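Local coordinates for protein L-cysteine S-thiosulfotransferase subunit SoxA (Paracoccus denitrificans, PDB 2C1D) that forms, as the diheme subunit of the SoxAX cytochrome complex, the heterodisulfide between a SoxY cysteine and thiosulfate that initiates sulfur oxidation, at residues P206-L210 with K211-M215; Y161-H164 with G165-I168; N115-V118 with T119-G123. One frame throughout, in Å; residues are numbered along the deposited sequence.

In the fold
The three contacts lie in series along the chain, in the order contact 3, contact 2, contact 1, and none touches another: their centres are about 27 to 29 Å apart. Contact 3 supplies Cys117 as an axial ligand of the first heme. Contacts 1 and 2 lie on opposite sides of the chain's centre. In contact 2, His164 binds zinc, and Ile168 comes within about 5 Å, side chain to side chain, of Cys180, which tethers the second heme. In contact 1 the side chain of Thr207 is about 5 Å from a bound heme c, and that of Arg209 about 4 Å from the side chain of Arg221, a probable substrate-binding residue.

Contact 1 (P206-L210 with K211-M215); sequences PTYRL and KDSGM
Met215 meets Tyr208 at the rim of its ring: SD lies 3.8 Å from Tyr208 CB, near the ring plane and at its edge. With SD 5.4 Å from the centroid of the Tyr208 ring, this is an edge-on Met-aromatic contact. Bends at chi2 and chi3 curl the thioether back so that CE also rests on Pro206 CB. Tyr208 CG stands anti to the backbone N (chi1 -179°), which carries the ring along the returning strand to Gly214 and Ser213; the hydroxyl OH ends 3.3 Å from Ser213 CA. On this side Phe61 of helix 59-70 packs against both Tyr208 and Met215. Among the backbone bonds, Arg209 N donates to Gly214 O (3.1 Å), and Asp212 N reaches Arg209 O from above the carbonyl plane. A water bridges Leu210 O and Ser213 OG. Charged groups gather beside the Arg209 side chain. Lys211 NZ makes a salt bridge to the syn lone pair of Asp212 OD1 (2.8 Å), and Lys211 CD lies over one face of the guanidinium, whose NE is bonded to His264 O. The whole is a beta hairpin closed by a four-residue loop, 210-213, with three right-handed helical residues followed by left-handed Ser213.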
ATOM      1  N   PRO A 206      12.742  -4.898   5.348  1.00 24.27           N
ATOM      2  CA  PRO A 206      11.655  -5.872   5.466  1.00 24.21           C
ATOM      3  C   PRO A 206      10.917  -5.821   6.819  1.00 24.10           C
ATOM      4  O   PRO A 206      11.499  -5.466   7.851  1.00 24.78           O
ATOM      5  CB  PRO A 206      12.375  -7.245   5.307  1.00 24.84           C
ATOM      6  CG  PRO A 206      13.763  -6.943   4.848  1.00 25.25           C
ATOM      7  CD  PRO A 206      14.066  -5.539   5.265  1.00 24.55           C
ATOM      8  N   THR A 207       9.649  -6.208   6.779  1.00 23.47           N
ATOM      9  CA  THR A 207       8.670  -5.940   7.829  1.00 23.49           C
ATOM     10  C   THR A 207       7.981  -7.188   8.312  1.00 23.36           C
ATOM     11  O   THR A 207       7.567  -8.025   7.513  1.00 23.78           O
ATOM     12  CB  THR A 207       7.631  -4.988   7.264  1.00 23.53           C
ATOM     13  OG1 THR A 207       8.270  -3.721   7.011  1.00 23.53           O
ATOM     14  CG2 THR A 207       6.521  -4.713   8.254  1.00 23.80           C
ATOM     15  N   TYR A 208       7.851  -7.328   9.625  1.00 23.67           N
ATOM     16  CA  TYR A 208       7.097  -8.451  10.158  1.00 23.94           C
ATOM     17  C   TYR A 208       5.664  -7.953  10.270  1.00 24.77           C
ATOM     18  O   TYR A 208       5.412  -6.974  10.962  1.00 24.28           O
ATOM     19  CB  TYR A 208       7.646  -8.852  11.518  1.00 23.95           C
ATOM     20  CG  TYR A 208       6.941 -10.026  12.149  1.00 24.50           C
ATOM     21  CD1 TYR A 208       5.848  -9.823  12.982  1.00 26.91           C
ATOM     22  CD2 TYR A 208       7.367 -11.322  11.936  1.00 24.75           C
ATOM     23  CE1 TYR A 208       5.187 -10.887  13.583  1.00 26.23           C
ATOM     24  CE2 TYR A 208       6.711 -12.400  12.540  1.00 26.87           C
ATOM     25  CZ  TYR A 208       5.616 -12.163  13.359  1.00 26.67           C
ATOM     26  OH  TYR A 208       4.972 -13.182  13.998  1.00 25.67           O
ATOM     27  N   ARG A 209       4.750  -8.563   9.526  1.00 25.41           N
ATOM     28  CA  ARG A 209       3.332  -8.223   9.626  1.00 27.00           C
ATOM     29  C   ARG A 209       2.622  -9.134  10.648  1.00 26.97           C
ATOM     30  O   ARG A 209       2.610 -10.353  10.495  1.00 26.65           O
ATOM     31  CB  ARG A 209       2.669  -8.360   8.260  1.00 27.12           C
ATOM     32  CG  ARG A 209       3.085  -7.282   7.262  1.00 28.42           C
ATOM     33  CD  ARG A 209       2.136  -7.124   6.103  1.00 28.61           C
ATOM     34  NE  ARG A 209       0.837  -6.701   6.596  1.00 28.35           N
ATOM     35  CZ  ARG A 209      -0.261  -6.628   5.880  1.00 29.77           C
ATOM     36  NH1 ARG A 209      -0.240  -6.917   4.579  1.00 27.67           N
ATOM     37  NH2 ARG A 209      -1.383  -6.246   6.471  1.00 30.17           N
ATOM     38  N   LEU A 210       2.024  -8.547  11.676  1.00 28.63           N
ATOM     39  CA  LEU A 210       1.354  -9.348  12.720  1.00 30.05           C
ATOM     40  C   LEU A 210       0.241 -10.257  12.165  1.00 31.32           C
ATOM     41  O   LEU A 210       0.035 -11.377  12.661  1.00 32.27           O
ATOM     42  CB  LEU A 210       0.832  -8.459  13.848  1.00 29.98           C
ATOM     43  CG  LEU A 210       1.941  -7.850  14.710  1.00 30.86           C
ATOM     44  CD1 LEU A 210       1.422  -6.651  15.476  1.00 31.55           C
ATOM     45  CD2 LEU A 210       2.506  -8.901  15.655  1.00 31.17           C
ATOM     46  N   LYS A 211      -0.460  -9.765  11.145  1.00 32.33           N
ATOM     47  CA  LYS A 211      -1.497 -10.513  10.409  1.00 33.69           C
ATOM     48  C   LYS A 211      -0.986 -11.866   9.882  1.00 33.48           C
ATOM     49  O   LYS A 211      -1.675 -12.880   9.964  1.00 34.95           O
ATOM     50  CB  LYS A 211      -1.973  -9.652   9.214  1.00 34.21           C
ATOM     51  CG  LYS A 211      -2.656 -10.410   8.070  1.00 37.90           C
ATOM     52  CD  LYS A 211      -2.856  -9.554   6.808  1.00 41.38           C
ATOM     53  CE  LYS A 211      -3.095 -10.429   5.543  1.00 43.95           C
ATOM     54  NZ  LYS A 211      -1.970 -10.358   4.554  1.00 44.42           N
ATOM     55  N   ASP A 212       0.197 -11.850   9.285  1.00 33.13           N
ATOM     56  CA  ASP A 212       0.733 -12.993   8.558  1.00 33.12           C
ATOM     57  C   ASP A 212       1.675 -13.839   9.423  1.00 32.24           C
ATOM     58  O   ASP A 212       2.080 -14.935   9.009  1.00 32.51           O
ATOM     59  CB  ASP A 212       1.530 -12.507   7.347  1.00 33.27           C
ATOM     60  CG  ASP A 212       0.677 -11.816   6.303  1.00 36.40           C
ATOM     61  OD1 ASP A 212      -0.460 -12.267   6.022  1.00 38.66           O
ATOM     62  OD2 ASP A 212       1.090 -10.805   5.693  1.00 39.42           O
ATOM     63  N   SER A 213       2.072 -13.310  10.578  1.00 30.74           N
ATOM     64  CA  SER A 213       3.101 -13.946  11.400  1.00 29.46           C
ATOM     65  C   SER A 213       4.389 -14.222  10.612  1.00 29.26           C
ATOM     66  O   SER A 213       5.013 -15.273  10.759  1.00 28.16           O
ATOM     67  CB  SER A 213       2.544 -15.251  11.981  1.00 30.03           C
ATOM     68  OG  SER A 213       1.411 -14.990  12.777  1.00 28.18           O
ATOM     69  N   GLY A 214       4.803 -13.269   9.773  1.00 28.76           N
ATOM     70  CA  GLY A 214       6.010 -13.482   8.971  1.00 28.05           C
ATOM     71  C   GLY A 214       6.534 -12.230   8.310  1.00 27.61           C
ATOM     72  O   GLY A 214       5.898 -11.182   8.364  1.00 26.32           O
ATOM     73  N   MET A 215       7.680 -12.344   7.653  1.00 27.17           N
ATOM     74  CA  MET A 215       8.299 -11.186   6.999  1.00 26.93           C
ATOM     75  C   MET A 215       7.655 -10.924   5.630  1.00 26.46           C
ATOM     76  O   MET A 215       7.145 -11.830   4.963  1.00 26.63           O
ATOM     77  CB  MET A 215       9.802 -11.399   6.831  1.00 27.37           C
ATOM     78  CG  MET A 215      10.579 -11.687   8.108  1.00 26.48           C
ATOM     79  SD  MET A 215      10.392 -10.440   9.345  1.00 26.32           S
ATOM     80  CE  MET A 215      10.989  -8.850   8.472  1.00 28.20           C
TER
HETATM   81  O   HOH W   1       1.653 -12.674  14.152  1.00 25.06           O

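Contact 2 (Y161-H164 with G165-I168); sequences YWEH and GKEI. With ZN (zinc ion), chain K.
Ile168 lays CG1 3.4 Å from His164 O on the tightly packed part of this helical run, one turn after the histidine. Successive turns are joined by Gly165 N to Tyr161 O, Lys166 N to Trp162 O (2.8 Å) and Glu167 N to Glu163 O, whereas the bond from Ile168 N to His164 O is stretched and weak. Ile168 continues inward to Asp240 and Leu244 of helix 239-251, and Trp162 packs there too, its ring edge-to-face with Tyr247 and its NE1 bonded to Ser250 OG. Helices 159-170 and 239-251 meet in an arrangement consistent with the packing of the N- and C-terminal helices in a c-type cytochrome domain, and a zinc ion is shared between them: His164 NE2 binds it at 2.1 Å, and Asp240 is the second ligand from this chain. With CG roughly anti to the backbone N (chi1 -155°), the imidazole swings out toward the metal.

Toward solvent the contact is looser and works through water. Glu163 and Lys166 run alongside each other in the same direction, yet Glu163 OE1 stays 4.8 Å from Lys166 NZ; a water gives a hydrogen to the carboxylate and accepts one from the ammonium. A second water donates to His164 O and to Glu167 OE1 (2.7 Å), and hovers over the middle of the imidazole, 3.2 Å from its plane.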
ATOM      1  N   TYR A 161      14.579   6.000 -14.201  1.00 30.41           N
ATOM      2  CA  TYR A 161      13.970   4.973 -13.360  1.00 30.10           C
ATOM      3  C   TYR A 161      13.035   5.600 -12.325  1.00 29.43           C
ATOM      4  O   TYR A 161      11.906   5.168 -12.159  1.00 29.01           O
ATOM      5  CB  TYR A 161      15.045   4.169 -12.651  1.00 29.60           C
ATOM      6  CG  TYR A 161      15.944   3.376 -13.563  1.00 30.63           C
ATOM      7  CD1 TYR A 161      17.219   3.854 -13.920  1.00 30.88           C
ATOM      8  CD2 TYR A 161      15.557   2.132 -14.030  1.00 28.13           C
ATOM      9  CE1 TYR A 161      18.053   3.122 -14.726  1.00 31.39           C
ATOM     10  CE2 TYR A 161      16.375   1.390 -14.841  1.00 31.62           C
ATOM     11  CZ  TYR A 161      17.632   1.883 -15.188  1.00 32.89           C
ATOM     12  OH  TYR A 161      18.435   1.122 -15.986  1.00 31.80           O
ATOM     13  N   TRP A 162      13.502   6.659 -11.674  1.00 28.99           N
ATOM     14  CA  TRP A 162      12.758   7.319 -10.603  1.00 28.74           C
ATOM     15  C   TRP A 162      11.479   7.926 -11.163  1.00 28.53           C
ATOM     16  O   TRP A 162      10.392   7.812 -10.577  1.00 27.72           O
ATOM     17  CB  TRP A 162      13.667   8.388  -9.978  1.00 28.59           C
ATOM     18  CG  TRP A 162      13.130   9.132  -8.821  1.00 28.74           C
ATOM     19  CD1 TRP A 162      13.224   8.785  -7.505  1.00 27.35           C
ATOM     20  CD2 TRP A 162      12.475  10.411  -8.851  1.00 28.10           C
ATOM     21  NE1 TRP A 162      12.646   9.753  -6.727  1.00 27.83           N
ATOM     22  CE2 TRP A 162      12.179  10.760  -7.524  1.00 27.52           C
ATOM     23  CE3 TRP A 162      12.089  11.281  -9.874  1.00 29.47           C
ATOM     24  CZ2 TRP A 162      11.508  11.927  -7.189  1.00 29.05           C
ATOM     25  CZ3 TRP A 162      11.447  12.452  -9.552  1.00 30.28           C
ATOM     26  CH2 TRP A 162      11.161  12.772  -8.211  1.00 31.58           C
ATOM     27  N   GLU A 163      11.610   8.579 -12.303  1.00 28.54           N
ATOM     28  CA  GLU A 163      10.463   9.143 -13.014  1.00 29.20           C
ATOM     29  C   GLU A 163       9.441   8.069 -13.408  1.00 28.05           C
ATOM     30  O   GLU A 163       8.250   8.298 -13.346  1.00 28.17           O
ATOM     31  CB  GLU A 163      10.922   9.874 -14.295  1.00 30.05           C
ATOM     32  CG  GLU A 163      11.555  11.243 -14.083  1.00 32.30           C
ATOM     33  CD  GLU A 163      10.625  12.296 -13.500  1.00 35.13           C
ATOM     34  OE1 GLU A 163       9.371  12.186 -13.557  1.00 36.87           O
ATOM     35  OE2 GLU A 163      11.177  13.277 -12.958  1.00 39.12           O
ATOM     36  N   HIS A 164       9.917   6.909 -13.813  1.00 28.20           N
ATOM     37  CA  HIS A 164       9.029   5.804 -14.188  1.00 28.11           C
ATOM     38  C   HIS A 164       8.253   5.351 -12.941  1.00 27.74           C
ATOM     39  O   HIS A 164       7.072   5.073 -13.033  1.00 25.57           O
ATOM     40  CB  HIS A 164       9.834   4.652 -14.803  1.00 28.81           C
ATOM     41  CG  HIS A 164       9.042   3.784 -15.727  1.00 30.46           C
ATOM     42  ND1 HIS A 164       8.572   4.230 -16.942  1.00 32.87           N
ATOM     43  CD2 HIS A 164       8.646   2.500 -15.618  1.00 30.78           C
ATOM     44  CE1 HIS A 164       7.909   3.254 -17.540  1.00 33.13           C
ATOM     45  NE2 HIS A 164       7.940   2.194 -16.756  1.00 33.38           N
ATOM     46  N   GLY A 165       8.920   5.308 -11.776  1.00 27.12           N
ATOM     47  CA  GLY A 165       8.264   4.946 -10.534  1.00 26.68           C
ATOM     48  C   GLY A 165       7.283   6.019 -10.086  1.00 27.19           C
ATOM     49  O   GLY A 165       6.193   5.716  -9.596  1.00 27.54           O
ATOM     50  N   LYS A 166       7.653   7.284 -10.270  1.00 27.31           N
ATOM     51  CA  LYS A 166       6.776   8.382  -9.910  1.00 27.83           C
ATOM     52  C   LYS A 166       5.447   8.252 -10.656  1.00 28.10           C
ATOM     53  O   LYS A 166       4.382   8.395 -10.065  1.00 27.52           O
ATOM     54  CB  LYS A 166       7.427   9.752 -10.211  1.00 28.16           C
ATOM     55  CG  LYS A 166       6.561  10.932  -9.807  1.00 29.03           C
ATOM     56  CD  LYS A 166       7.139  12.280 -10.310  1.00 30.16           C
ATOM     57  CE  LYS A 166       6.110  13.419 -10.212  1.00 31.05           C
ATOM     58  NZ  LYS A 166       6.818  14.721 -10.415  1.00 31.41           N
ATOM     59  N   GLU A 167       5.516   7.979 -11.956  1.00 28.80           N
ATOM     60  CA  GLU A 167       4.299   7.840 -12.758  1.00 29.33           C
ATOM     61  C   GLU A 167       3.363   6.743 -12.192  1.00 28.40           C
ATOM     62  O   GLU A 167       2.157   6.947 -12.086  1.00 28.72           O
ATOM     63  CB  GLU A 167       4.665   7.574 -14.234  1.00 30.25           C
ATOM     64  CG  GLU A 167       3.531   7.831 -15.218  1.00 34.28           C
ATOM     65  CD  GLU A 167       3.704   7.125 -16.553  1.00 40.63           C
ATOM     66  OE1 GLU A 167       4.837   6.685 -16.894  1.00 44.70           O
ATOM     67  OE2 GLU A 167       2.681   7.003 -17.273  1.00 46.99           O
ATOM     68  N   ILE A 168       3.934   5.597 -11.833  1.00 27.77           N
ATOM     69  CA  ILE A 168       3.184   4.483 -11.241  1.00 27.29           C
ATOM     70  C   ILE A 168       2.517   4.960  -9.954  1.00 27.44           C
ATOM     71  O   ILE A 168       1.335   4.719  -9.762  1.00 27.75           O
ATOM     72  CB  ILE A 168       4.135   3.250 -10.986  1.00 27.24           C
ATOM     73  CG1 ILE A 168       4.665   2.737 -12.322  1.00 28.72           C
ATOM     74  CG2 ILE A 168       3.444   2.119 -10.175  1.00 26.66           C
ATOM     75  CD1 ILE A 168       5.755   1.688 -12.219  1.00 32.39           C
TER
HETATM   76 ZN    ZN K1293       7.002   0.422 -17.305  1.00 32.08          ZN
HETATM   77  O   HOH W   2       7.792  14.200 -13.073  1.00 42.91           O
HETATM   78  O   HOH W   3       5.553   4.399 -15.565  1.00 36.91           O

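Contact 3 (N115-V118 with T119-G123); sequences NACV and TERMG. With HEC (heme c), chain I.
Thr119 turns back on Asn115, whose carbonyl O takes two bonds, from Thr119 N and from the hydroxyl OG1 at 2.8 Å. With chi1 at 58°, OG1 is flanked by its own backbone N and C, and the hydroxyl reaches back to the previous turn. Val118, buried beside Thr119, sends CG2 toward the heme vinyl-derived carbon CBB, 4.0 Å away, and it also packs on Leu124 and Trp127. Cys117 faces the heme directly: SG binds the iron at 2.2 Å, and His84 is the other axial ligand. Cys117 O accepts from Arg121 N (2.9 Å) and, weakly, from Met122 N, a widening of the helix into a pi-type turn. One helical turn after the ligand, Arg121 crosses the porphyrin, a straight chain as far as NE: CD is 3.3 Å from heme C4C, and CZ, 3.5 Å from heme C2D, sets one guanidinium face over the macrocycle. With an alanine here the guanidinium is gone, and this part of the porphyrin would probably be left uncovered, without a positive charge nearby. Met122 SD closes in on heme CBB at 3.6 Å. The arrangement is the distal-ligand helix of a His/Cys-ligated c-type heme, the first of the two in this subunit.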
ATOM      1  N   ASN A 115      20.457 -12.471  -5.622  1.00 25.81           N
ATOM      2  CA  ASN A 115      20.379 -13.504  -6.664  1.00 26.96           C
ATOM      3  C   ASN A 115      21.563 -13.534  -7.654  1.00 26.98           C
ATOM      4  O   ASN A 115      21.855 -14.593  -8.264  1.00 28.27           O
ATOM      5  CB  ASN A 115      19.045 -13.447  -7.416  1.00 26.93           C
ATOM      6  CG  ASN A 115      18.015 -14.384  -6.820  1.00 28.16           C
ATOM      7  OD1 ASN A 115      18.369 -15.388  -6.175  1.00 28.56           O
ATOM      8  ND2 ASN A 115      16.734 -14.054  -7.002  1.00 26.30           N
ATOM      9  N   ALA A 116      22.241 -12.416  -7.838  1.00 26.86           N
ATOM     10  CA  ALA A 116      23.441 -12.443  -8.676  1.00 27.67           C
ATOM     11  C   ALA A 116      24.487 -13.376  -8.034  1.00 28.24           C
ATOM     12  O   ALA A 116      25.105 -14.205  -8.718  1.00 27.82           O
ATOM     13  CB  ALA A 116      24.004 -11.041  -8.921  1.00 27.84           C
ATOM     14  N   CYS A 117      24.656 -13.286  -6.718  1.00 27.90           N
ATOM     15  CA  CYS A 117      25.619 -14.138  -6.054  1.00 27.94           C
ATOM     16  C   CYS A 117      25.131 -15.575  -6.003  1.00 28.63           C
ATOM     17  O   CYS A 117      25.868 -16.507  -6.340  1.00 27.69           O
ATOM     18  CB  CYS A 117      25.996 -13.587  -4.683  1.00 27.53           C
ATOM     19  SG  CYS A 117      27.089 -12.124  -4.819  1.00 27.17           S
ATOM     20  N   VAL A 118      23.872 -15.754  -5.620  1.00 28.76           N
ATOM     21  CA  VAL A 118      23.265 -17.095  -5.596  1.00 29.40           C
ATOM     22  C   VAL A 118      23.484 -17.861  -6.919  1.00 29.89           C
ATOM     23  O   VAL A 118      23.902 -19.021  -6.889  1.00 30.57           O
ATOM     24  CB  VAL A 118      21.756 -17.019  -5.273  1.00 28.89           C
ATOM     25  CG1 VAL A 118      21.093 -18.389  -5.355  1.00 29.69           C
ATOM     26  CG2 VAL A 118      21.525 -16.430  -3.911  1.00 28.55           C
ATOM     27  N   THR A 119      23.221 -17.230  -8.059  1.00 31.08           N
ATOM     28  CA  THR A 119      23.282 -17.928  -9.354  1.00 32.91           C
ATOM     29  C   THR A 119      24.687 -17.988  -9.977  1.00 34.39           C
ATOM     30  O   THR A 119      25.168 -19.059 -10.375  1.00 35.36           O
ATOM     31  CB  THR A 119      22.298 -17.331 -10.381  1.00 32.85           C
ATOM     32  OG1 THR A 119      22.573 -15.938 -10.585  1.00 32.17           O
ATOM     33  CG2 THR A 119      20.840 -17.396  -9.854  1.00 33.76           C
ATOM     34  N   GLU A 120      25.339 -16.846 -10.066  1.00 35.31           N
ATOM     35  CA  GLU A 120      26.673 -16.769 -10.675  1.00 36.49           C
ATOM     36  C   GLU A 120      27.798 -17.333  -9.813  1.00 36.18           C
ATOM     37  O   GLU A 120      28.765 -17.835 -10.351  1.00 36.28           O
ATOM     38  CB  GLU A 120      27.012 -15.332 -11.032  1.00 36.96           C
ATOM     39  CG  GLU A 120      25.963 -14.692 -11.910  1.00 40.67           C
ATOM     40  CD  GLU A 120      26.432 -13.409 -12.572  1.00 46.55           C
ATOM     41  OE1 GLU A 120      25.576 -12.516 -12.780  1.00 50.26           O
ATOM     42  OE2 GLU A 120      27.644 -13.298 -12.891  1.00 50.90           O
ATOM     43  N   ARG A 121      27.687 -17.250  -8.487  1.00 35.43           N
ATOM     44  CA  ARG A 121      28.822 -17.572  -7.627  1.00 35.28           C
ATOM     45  C   ARG A 121      28.633 -18.765  -6.729  1.00 36.31           C
ATOM     46  O   ARG A 121      29.606 -19.259  -6.150  1.00 36.75           O
ATOM     47  CB  ARG A 121      29.192 -16.371  -6.775  1.00 34.90           C
ATOM     48  CG  ARG A 121      29.612 -15.210  -7.601  1.00 33.86           C
ATOM     49  CD  ARG A 121      30.045 -14.021  -6.799  1.00 34.42           C
ATOM     50  NE  ARG A 121      30.636 -13.024  -7.677  1.00 33.99           N
ATOM     51  CZ  ARG A 121      30.043 -11.924  -8.110  1.00 34.77           C
ATOM     52  NH1 ARG A 121      28.808 -11.595  -7.750  1.00 36.04           N
ATOM     53  NH2 ARG A 121      30.725 -11.117  -8.906  1.00 37.24           N
ATOM     54  N   MET A 122      27.394 -19.225  -6.589  1.00 36.76           N
ATOM     55  CA  MET A 122      27.140 -20.403  -5.784  1.00 37.27           C
ATOM     56  C   MET A 122      26.516 -21.533  -6.582  1.00 37.45           C
ATOM     57  O   MET A 122      26.258 -22.605  -6.022  1.00 37.89           O
ATOM     58  CB  MET A 122      26.278 -20.022  -4.586  1.00 37.41           C
ATOM     59  CG  MET A 122      26.929 -18.927  -3.760  1.00 38.05           C
ATOM     60  SD  MET A 122      25.884 -18.412  -2.461  1.00 36.82           S
ATOM     61  CE  MET A 122      26.248 -19.676  -1.197  1.00 39.40           C
ATOM     62  N   GLY A 123      26.304 -21.303  -7.873  1.00 37.56           N
ATOM     63  CA  GLY A 123      25.819 -22.322  -8.790  1.00 38.29           C
ATOM     64  C   GLY A 123      24.399 -22.801  -8.527  1.00 38.69           C
ATOM     65  O   GLY A 123      24.039 -23.931  -8.863  1.00 38.39           O
TER
HETATM   66 FE   HEC I1291      28.086 -11.662  -2.904  1.00 26.59          FE
HETATM   67  CHA HEC I1291      28.261  -8.475  -4.345  1.00 26.00           C
HETATM   68  CHB HEC I1291      25.413 -10.709  -1.135  1.00 26.08           C
HETATM   69  CHC HEC I1291      27.802 -14.855  -1.822  1.00 27.07           C
HETATM   70  CHD HEC I1291      31.228 -12.332  -4.128  1.00 26.23           C
HETATM   71  NA  HEC I1291      27.064  -9.911  -2.763  1.00 25.26           N
HETATM   72  C1A HEC I1291      27.286  -8.722  -3.414  1.00 25.93           C
HETATM   73  C2A HEC I1291      26.287  -7.785  -2.993  1.00 24.97           C
HETATM   74  C3A HEC I1291      25.501  -8.408  -2.107  1.00 25.94           C
HETATM   75  C4A HEC I1291      25.956  -9.771  -1.963  1.00 24.61           C
HETATM   76  CMA HEC I1291      24.283  -7.827  -1.379  1.00 26.61           C
HETATM   77  CAA HEC I1291      26.188  -6.333  -3.499  1.00 25.93           C
HETATM   78  CBA HEC I1291      27.327  -5.556  -2.869  1.00 25.44           C
HETATM   79  CGA HEC I1291      27.506  -4.153  -3.427  1.00 26.56           C
HETATM   80  O1A HEC I1291      27.103  -3.858  -4.576  1.00 24.75           O
HETATM   81  O2A HEC I1291      28.092  -3.343  -2.659  1.00 22.40           O
HETATM   82  NB  HEC I1291      26.840 -12.610  -1.659  1.00 27.19           N
HETATM   83  C1B HEC I1291      25.718 -12.046  -1.098  1.00 26.44           C
HETATM   84  C2B HEC I1291      24.937 -13.122  -0.505  1.00 26.18           C
HETATM   85  C3B HEC I1291      25.601 -14.270  -0.686  1.00 25.26           C
HETATM   86  C4B HEC I1291      26.821 -13.966  -1.420  1.00 26.65           C
HETATM   87  CMB HEC I1291      23.620 -12.922   0.273  1.00 27.79           C
HETATM   88  CAB HEC I1291      25.148 -15.692  -0.217  1.00 27.21           C
HETATM   89  CBB HEC I1291      23.896 -16.003  -0.676  1.00 27.52           C
HETATM   90  NC  HEC I1291      29.336 -13.294  -2.955  1.00 27.21           N
HETATM   91  C1C HEC I1291      28.965 -14.546  -2.519  1.00 28.51           C
HETATM   92  C2C HEC I1291      30.071 -15.443  -2.794  1.00 27.94           C
HETATM   93  C3C HEC I1291      30.981 -14.778  -3.547  1.00 29.74           C
HETATM   94  C4C HEC I1291      30.558 -13.387  -3.576  1.00 27.16           C
HETATM   95  CMC HEC I1291      29.979 -16.974  -2.600  1.00 26.44           C
HETATM   96  CAC HEC I1291      32.328 -15.315  -4.140  1.00 31.78           C
HETATM   97  CBC HEC I1291      32.318 -16.433  -4.899  1.00 32.42           C
HETATM   98  ND  HEC I1291      29.509 -10.556  -4.053  1.00 24.45           N
HETATM   99  C1D HEC I1291      30.719 -11.100  -4.478  1.00 26.16           C
HETATM  100  C2D HEC I1291      31.363 -10.170  -5.384  1.00 25.34           C
HETATM  101  C3D HEC I1291      30.431  -8.975  -5.477  1.00 25.40           C
HETATM  102  C4D HEC I1291      29.312  -9.299  -4.607  1.00 27.19           C
HETATM  103  CMD HEC I1291      32.705 -10.319  -6.125  1.00 27.12           C
HETATM  104  CAD HEC I1291      30.627  -7.696  -6.306  1.00 23.59           C
HETATM  105  CBD HEC I1291      31.393  -6.697  -5.493  1.00 23.56           C
HETATM  106  CGD HEC I1291      31.489  -5.354  -6.213  1.00 23.81           C
HETATM  107  O1D HEC I1291      32.494  -4.618  -5.979  1.00 25.33           O
HETATM  108  O2D HEC I1291      30.560  -5.032  -6.985  1.00 25.06           O